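Local coordinates for amidase (Bacillus anthracis, PDB 5EWQ), which probably hydrolyses carboxylic acid amides to the acid and ammonia, as a serine hydrolase of the amidase signature family, at residues L191-G195 / A234-V238; M179-Y183 / D200-S204; V469-Y473 / K506-P510. All blocks are in the same frame, centred on the assembly; numbering follows the deposited sequence.

Contact 1 is the most buried of the three and lies between the other two, its centre about 11 Å from each of theirs. It shares elements with contact 2: the loop running from strand 188-189 to helix 206-213 supplies both L191-G195 and D200-S204, and N192 and Q236 bond to backbone carbonyls of D200 and T201. Contact 3, partly buried and farther from the chain centre, ties the end of strand 466-473 to the C-terminal tail and meets contact 1 through Y194, S237, Y473 and K509. Side-chain amides gripping carbonyls mark contact 1, small hydroxyls and glycines contact 2, a tyrosine hydroxyl and an asparagine contact 3.

Contact 1 of 3, residues L191-G195 / A234-V238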
loop_
_atom_site.group_PDB
_atom_site.type_symbol
_atom_site.label_atom_id
_atom_site.label_comp_id
_atom_site.label_asym_id
_atom_site.label_seq_id
_atom_site.Cartn_x
_atom_site.Cartn_y
_atom_site.Cartn_z
ATOM N N LEU A 191 -11.174 9.715 -1.329
ATOM C CA LEU A 191 -11.514 10.468 -0.125
ATOM C C LEU A 191 -11.106 9.723 1.145
ATOM O O LEU A 191 -11.181 8.497 1.213
ATOM C CB LEU A 191 -13.012 10.777 -0.094
ATOM C CG LEU A 191 -13.538 11.625 -1.253
ATOM C CD1 LEU A 191 -15.006 11.956 -1.045
ATOM C CD2 LEU A 191 -12.713 12.896 -1.420
ATOM N N ASN A 192 -10.665 10.478 2.148
ATOM C CA ASN A 192 -10.247 9.902 3.420
ATOM C C ASN A 192 -11.461 9.587 4.287
ATOM O O ASN A 192 -12.227 10.485 4.632
ATOM C CB ASN A 192 -9.294 10.855 4.150
ATOM C CG ASN A 192 -8.572 10.195 5.315
ATOM O OD1 ASN A 192 -9.163 9.438 6.086
ATOM N ND2 ASN A 192 -7.284 10.487 5.448
ATOM N N PRO A 193 -11.635 8.303 4.643
ATOM C CA PRO A 193 -12.789 7.816 5.409
ATOM C C PRO A 193 -12.934 8.461 6.787
ATOM O O PRO A 193 -14.010 8.382 7.381
ATOM C CB PRO A 193 -12.511 6.313 5.544
ATOM C CG PRO A 193 -11.044 6.166 5.318
ATOM C CD PRO A 193 -10.697 7.216 4.315
ATOM N N TYR A 194 -11.874 9.088 7.285
ATOM C CA TYR A 194 -11.921 9.742 8.589
ATOM C C TYR A 194 -12.361 11.197 8.477
ATOM O O TYR A 194 -12.548 11.877 9.486
ATOM C CB TYR A 194 -10.560 9.655 9.279
ATOM C CG TYR A 194 -10.248 8.279 9.817
ATOM C CD1 TYR A 194 -10.656 7.903 11.090
ATOM C CD2 TYR A 194 -9.551 7.354 9.052
ATOM C CE1 TYR A 194 -10.377 6.647 11.588
ATOM C CE2 TYR A 194 -9.267 6.093 9.542
ATOM C CZ TYR A 194 -9.683 5.746 10.811
ATOM O OH TYR A 194 -9.403 4.493 11.304
ATOM N N GLY A 195 -12.527 11.669 7.247
ATOM C CA GLY A 195 -12.961 13.032 7.006
ATOM C C GLY A 195 -12.730 13.467 5.572
ATOM O O GLY A 195 -11.711 14.088 5.268
ATOM N N ALA A 234 -0.457 5.960 7.256
ATOM C CA ALA A 234 -0.451 6.794 8.450
ATOM C C ALA A 234 -1.566 7.831 8.398
ATOM O O ALA A 234 -2.100 8.238 9.430
ATOM C CB ALA A 234 0.899 7.477 8.611
ATOM N N GLN A 235 -1.917 8.250 7.188
ATOM C CA GLN A 235 -2.912 9.299 6.998
ATOM C C GLN A 235 -4.336 8.755 7.104
ATOM O O GLN A 235 -5.292 9.515 7.264
ATOM C CB GLN A 235 -2.701 9.981 5.642
ATOM C CG GLN A 235 -3.470 11.279 5.456
ATOM C CD GLN A 235 -3.038 12.368 6.420
ATOM O OE1 GLN A 235 -1.940 12.327 6.975
ATOM N NE2 GLN A 235 -3.907 13.351 6.625
ATOM N N GLN A 236 -4.474 7.436 7.022
ATOM C CA GLN A 236 -5.786 6.807 7.096
ATOM C C GLN A 236 -5.837 5.751 8.198
ATOM O O GLN A 236 -6.706 4.879 8.196
ATOM C CB GLN A 236 -6.157 6.190 5.747
ATOM C CG GLN A 236 -6.135 7.188 4.598
ATOM C CD GLN A 236 -6.665 6.607 3.306
ATOM O OE1 GLN A 236 -7.543 5.748 3.315
ATOM N NE2 GLN A 236 -6.131 7.074 2.184
ATOM N N SER A 237 -4.889 5.842 9.127
ATOM C CA SER A 237 -4.866 5.016 10.334
ATOM C C SER A 237 -4.905 3.513 10.055
ATOM O O SER A 237 -5.742 2.798 10.604
ATOM C CB SER A 237 -6.033 5.398 11.249
ATOM O OG SER A 237 -5.944 4.735 12.498
ATOM N N VAL A 238 -4.003 3.041 9.201
ATOM C CA VAL A 238 -3.874 1.609 8.939
ATOM C C VAL A 238 -2.404 1.202 8.907
ATOM O O VAL A 238 -1.515 2.053 8.900
ATOM C CB VAL A 238 -4.543 1.197 7.608
ATOM C CG1 VAL A 238 -6.057 1.305 7.709
ATOM C CG2 VAL A 238 -4.015 2.036 6.459
#
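N192 reaches across to Q235 with its amide: ND2 donates to Q235 O at 2.9 Å, nearly straight at 161°. The acceptor lies in the plane of the N192 amide, yet the nitrogen stands well above the plane of the Q235 carbonyl. CG of Q236 packs 3.6 Å from the same N192 ND2, the N192 and Q236 side chains lying alongside, running opposite ways, amide planes 46° apart. The P193 ring lies across the Q236 side chain, its CD 3.6 Å from Q236 OE1. Y194 turns a ring edge to the opposite backbone, CE2 lying 3.1 Å from Q236 O, while its OH sits 3.5 Å from S237 CB. What sets N192 is an Asx turn: CG anti to the backbone N (chi1 -167°) lets OD1 accept from Y194 N at 3.0 Å, within a type I turn ending at G195. ND2 has a second acceptor in D200 O; Q236 is fixed by T210 OG1 and T201 O, and Y194 OH by K509 O. The contact thus joins the end of helix 230-235 to the loop after strand 188-189, with P193 and Q236 resting on helix 206-213 and Y194 and S237 touching P479 of strand 479-485.

Contact 2 of 3, residues M179-Y183 / D200-S204; sequences MPSGY and DTSGS
S181 sets its CB over one face of the S202-G203 peptide, almost straight above S202 C at 3.5 Å. At the edge of that same peptide T201 OG1 donates to S202 O at 3.1 Å, in the carbonyl plane and on a lone pair. The carboxylate of D200 meets the end of S181: OG gives a weak hydrogen bond to D200 OD1, 3.2 Å long. With chi1 at 58° this OG stands between its own backbone N and carbonyl carbon, which also brings it 3.3 Å from S202 N. S181 and G182 are the central pair of a type II turn from P180 to Y183; at the positive phi of G182 the bare CA comes 3.6 Å from T201 OG1. D200-S204 leads into what is probably the glycine- and serine-rich region of amidase signature enzymes. It carries a cis peptide before S204, whose OG bonds to K122 NZ and S228 OG, consistent with the Ser-cisSer-Lys catalytic triad of this family. The S204 side chain touches A172 and N173 of helix 170-173, and S202 packs on helix 230-235 through A231, P232 and Q235. On the turn side, S181 O accepts from Q189 NE2 and G182 N donates to S169 OG.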
loop_
_atom_site.group_PDB
_atom_site.type_symbol
_atom_site.label_atom_id
_atom_site.label_comp_id
_atom_site.label_asym_id
_atom_site.label_seq_id
_atom_site.Cartn_x
_atom_site.Cartn_y
_atom_site.Cartn_z
HETATM N N MSE A 179 -1.282 18.203 -8.753
HETATM C CA MSE A 179 -2.274 17.143 -8.615
HETATM C C MSE A 179 -2.410 16.695 -7.164
HETATM O O MSE A 179 -1.420 16.337 -6.527
HETATM C CB MSE A 179 -1.911 15.947 -9.498
HETATM C CG MSE A 179 -2.988 14.877 -9.560
HETATM SE SE MSE A 179 -2.396 13.260 -10.471
HETATM C CE MSE A 179 -1.109 12.640 -9.145
ATOM N N PRO A 180 -3.644 16.716 -6.640
ATOM C CA PRO A 180 -3.915 16.262 -5.273
ATOM C C PRO A 180 -3.696 14.762 -5.122
ATOM O O PRO A 180 -3.939 14.007 -6.063
ATOM C CB PRO A 180 -5.389 16.624 -5.067
ATOM C CG PRO A 180 -5.964 16.637 -6.441
ATOM C CD PRO A 180 -4.870 17.162 -7.324
ATOM N N SER A 181 -3.237 14.341 -3.948
ATOM C CA SER A 181 -3.010 12.929 -3.681
ATOM C C SER A 181 -4.327 12.165 -3.669
ATOM O O SER A 181 -5.344 12.670 -3.191
ATOM C CB SER A 181 -2.279 12.747 -2.351
ATOM O OG SER A 181 -3.017 13.317 -1.283
ATOM N N GLY A 182 -4.304 10.947 -4.200
ATOM C CA GLY A 182 -5.495 10.121 -4.247
ATOM C C GLY A 182 -6.315 10.336 -5.504
ATOM O O GLY A 182 -7.321 9.661 -5.722
ATOM N N TYR A 183 -5.891 11.278 -6.339
ATOM C CA TYR A 183 -6.594 11.541 -7.588
ATOM C C TYR A 183 -6.035 10.714 -8.742
ATOM O O TYR A 183 -4.823 10.534 -8.865
ATOM C CB TYR A 183 -6.535 13.029 -7.947
ATOM C CG TYR A 183 -7.177 13.341 -9.281
ATOM C CD1 TYR A 183 -8.554 13.497 -9.391
ATOM C CD2 TYR A 183 -6.409 13.467 -10.433
ATOM C CE1 TYR A 183 -9.147 13.775 -10.611
ATOM C CE2 TYR A 183 -6.995 13.744 -11.656
ATOM C CZ TYR A 183 -8.363 13.898 -11.738
ATOM O OH TYR A 183 -8.949 14.175 -12.953
ATOM N N ASP A 200 -6.649 15.022 3.703
ATOM C CA ASP A 200 -6.063 14.415 2.516
ATOM C C ASP A 200 -5.915 12.914 2.720
ATOM O O ASP A 200 -5.941 12.427 3.849
ATOM C CB ASP A 200 -4.706 15.045 2.190
ATOM C CG ASP A 200 -4.795 16.088 1.090
ATOM O OD1 ASP A 200 -4.760 15.702 -0.098
ATOM O OD2 ASP A 200 -4.896 17.290 1.413
ATOM N N THR A 201 -5.771 12.180 1.623
ATOM C CA THR A 201 -5.611 10.733 1.692
ATOM C C THR A 201 -4.146 10.338 1.661
ATOM O O THR A 201 -3.796 9.201 1.981
ATOM C CB THR A 201 -6.327 10.030 0.530
ATOM O OG1 THR A 201 -5.777 10.485 -0.713
ATOM C CG2 THR A 201 -7.808 10.331 0.557
ATOM N N SER A 202 -3.302 11.288 1.265
ATOM C CA SER A 202 -1.897 11.035 0.949
ATOM C C SER A 202 -1.796 10.039 -0.204
ATOM O O SER A 202 -2.810 9.603 -0.751
ATOM C CB SER A 202 -1.131 10.526 2.173
ATOM O OG SER A 202 0.216 10.241 1.841
ATOM N N GLY A 203 -0.575 9.689 -0.588
ATOM C CA GLY A 203 -0.385 8.803 -1.720
ATOM C C GLY A 203 0.920 8.040 -1.685
ATOM O O GLY A 203 1.721 8.206 -0.767
ATOM N N SER A 204 1.140 7.209 -2.700
ATOM C CA SER A 204 0.204 7.086 -3.812
ATOM C C SER A 204 -0.772 5.923 -3.632
ATOM O O SER A 204 -1.716 5.778 -4.407
ATOM C CB SER A 204 0.966 6.921 -5.127
ATOM O OG SER A 204 1.728 5.727 -5.125
#

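Contact 3 of 3, residues V469-Y473 / K506-P510; sequences VPAGY and KNRKP
Y473 OH accepts a hydrogen bond from the backbone N of K509, 2.6 Å away, with an N-H...O angle of 169°. The K509 nitrogen lies at the ring edge, in the plane of the phenol. Two partners, K509 N and S237 OG, thus hold the hydroxyl by hydrogen bonds. This tyrosine closes strand 466-473 of the large mixed sheet, just past a classic beta bulge in which A471 and G472 both face V480 of the neighbouring antiparallel strand 479-485. With CG beside the backbone N (chi1 -47°), the Y473 ring reaches the C-terminal tail, and its CE2 comes 3.2 Å from N507 O, approached obliquely.

N507 takes the bulge side of the contact. Its CB sits 3.4 Å from G472 N; the backbone angles of G472 themselves call for glycine, because a CB there would jam against the carbonyl O of A471. The N507 amide turns along the strand, and ND2 donates to P470 O at 3.2 Å, a bent bond of 136° whose acceptor is tilted out of the amide plane. The other amide atom, N507 OD1, is hydrogen-bonded to K334 NZ and makes no bond to the nearby A471 O. Y501 of helix 491-503 packs against both A471 and N507.

At the start of the strand segment, the P470 ring and the R508 side chain lie alongside each other, extending in a common direction, with P470 CB 3.9 Å from R508 CB. R508 then bends at chi3, and its NH2 bonds to N47 OD1. The methylenes of K509 begin next to the tyrosine hydroxyl: K509 CB is 3.7 Å from Y473 OH.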
loop_
_atom_site.group_PDB
_atom_site.type_symbol
_atom_site.label_atom_id
_atom_site.label_comp_id
_atom_site.label_asym_id
_atom_site.label_seq_id
_atom_site.Cartn_x
_atom_site.Cartn_y
_atom_site.Cartn_z
ATOM N N VAL A 469 2.428 2.112 11.699
ATOM C CA VAL A 469 1.465 1.669 12.704
ATOM C C VAL A 469 0.683 2.868 13.240
ATOM O O VAL A 469 1.281 3.880 13.604
ATOM C CB VAL A 469 2.163 0.936 13.875
ATOM C CG1 VAL A 469 1.152 0.521 14.934
ATOM C CG2 VAL A 469 2.934 -0.275 13.371
ATOM N N PRO A 470 -0.658 2.760 13.275
ATOM C CA PRO A 470 -1.539 3.823 13.775
ATOM C C PRO A 470 -1.117 4.356 15.145
ATOM O O PRO A 470 -1.122 3.612 16.126
ATOM C CB PRO A 470 -2.902 3.133 13.859
ATOM C CG PRO A 470 -2.847 2.092 12.801
ATOM C CD PRO A 470 -1.424 1.605 12.773
ATOM N N ALA A 471 -0.758 5.634 15.200
ATOM C CA ALA A 471 -0.256 6.235 16.430
ATOM C C ALA A 471 -1.315 7.078 17.134
ATOM O O ALA A 471 -1.088 7.572 18.238
ATOM C CB ALA A 471 0.974 7.078 16.136
ATOM N N GLY A 472 -2.469 7.244 16.494
ATOM C CA GLY A 472 -3.561 7.987 17.095
ATOM C C GLY A 472 -4.134 9.072 16.208
ATOM O O GLY A 472 -4.038 9.005 14.982
ATOM N N TYR A 473 -4.738 10.076 16.835
ATOM C CA TYR A 473 -5.388 11.163 16.113
ATOM C C TYR A 473 -5.140 12.493 16.818
ATOM O O TYR A 473 -5.215 12.577 18.044
ATOM C CB TYR A 473 -6.893 10.901 15.989
ATOM C CG TYR A 473 -7.236 9.499 15.532
ATOM C CD1 TYR A 473 -7.326 9.192 14.180
ATOM C CD2 TYR A 473 -7.463 8.483 16.451
ATOM C CE1 TYR A 473 -7.637 7.912 13.759
ATOM C CE2 TYR A 473 -7.773 7.202 16.039
ATOM C CZ TYR A 473 -7.859 6.921 14.693
ATOM O OH TYR A 473 -8.168 5.646 14.277
ATOM N N LYS A 506 -3.006 0.447 21.053
ATOM C CA LYS A 506 -4.333 0.353 20.443
ATOM C C LYS A 506 -4.916 1.725 20.119
ATOM O O LYS A 506 -5.915 2.138 20.707
ATOM C CB LYS A 506 -5.293 -0.415 21.356
ATOM C CG LYS A 506 -4.936 -1.878 21.554
ATOM C CD LYS A 506 -5.943 -2.567 22.464
ATOM C CE LYS A 506 -5.621 -4.042 22.634
ATOM N NZ LYS A 506 -6.590 -4.715 23.543
ATOM N N ASN A 507 -4.287 2.427 19.184
ATOM C CA ASN A 507 -4.713 3.775 18.827
ATOM C C ASN A 507 -5.780 3.794 17.739
ATOM O O ASN A 507 -6.561 4.741 17.644
ATOM C CB ASN A 507 -3.513 4.608 18.374
ATOM C CG ASN A 507 -2.444 4.721 19.441
ATOM O OD1 ASN A 507 -2.576 5.493 20.391
ATOM N ND2 ASN A 507 -1.370 3.956 19.285
ATOM N N ARG A 508 -5.811 2.748 16.921
ATOM C CA ARG A 508 -6.696 2.721 15.762
ATOM C C ARG A 508 -8.166 2.603 16.150
ATOM O O ARG A 508 -8.563 1.675 16.855
ATOM C CB ARG A 508 -6.324 1.569 14.827
ATOM C CG ARG A 508 -6.849 1.747 13.411
ATOM C CD ARG A 508 -6.806 0.450 12.624
ATOM N NE ARG A 508 -8.091 -0.240 12.652
ATOM C CZ ARG A 508 -9.064 -0.037 11.769
ATOM N NH1 ARG A 508 -8.897 0.837 10.786
ATOM N NH2 ARG A 508 -10.205 -0.707 11.868
ATOM N N LYS A 509 -8.965 3.555 15.682
ATOM C CA LYS A 509 -10.414 3.498 15.837
ATOM C C LYS A 509 -11.079 3.412 14.467
ATOM O O LYS A 509 -10.686 4.120 13.540
ATOM C CB LYS A 509 -10.934 4.722 16.595
ATOM C CG LYS A 509 -10.503 4.803 18.049
ATOM C CD LYS A 509 -11.145 6.002 18.733
ATOM C CE LYS A 509 -10.758 6.086 20.198
ATOM N NZ LYS A 509 -11.404 7.247 20.874
ATOM N N PRO A 510 -12.083 2.532 14.334
ATOM C CA PRO A 510 -12.847 2.404 13.088
ATOM C C PRO A 510 -13.514 3.719 12.694
ATOM O O PRO A 510 -14.148 4.356 13.535
ATOM C CB PRO A 510 -13.892 1.337 13.424
ATOM C CG PRO A 510 -13.287 0.551 14.539
ATOM C CD PRO A 510 -12.507 1.548 15.345
#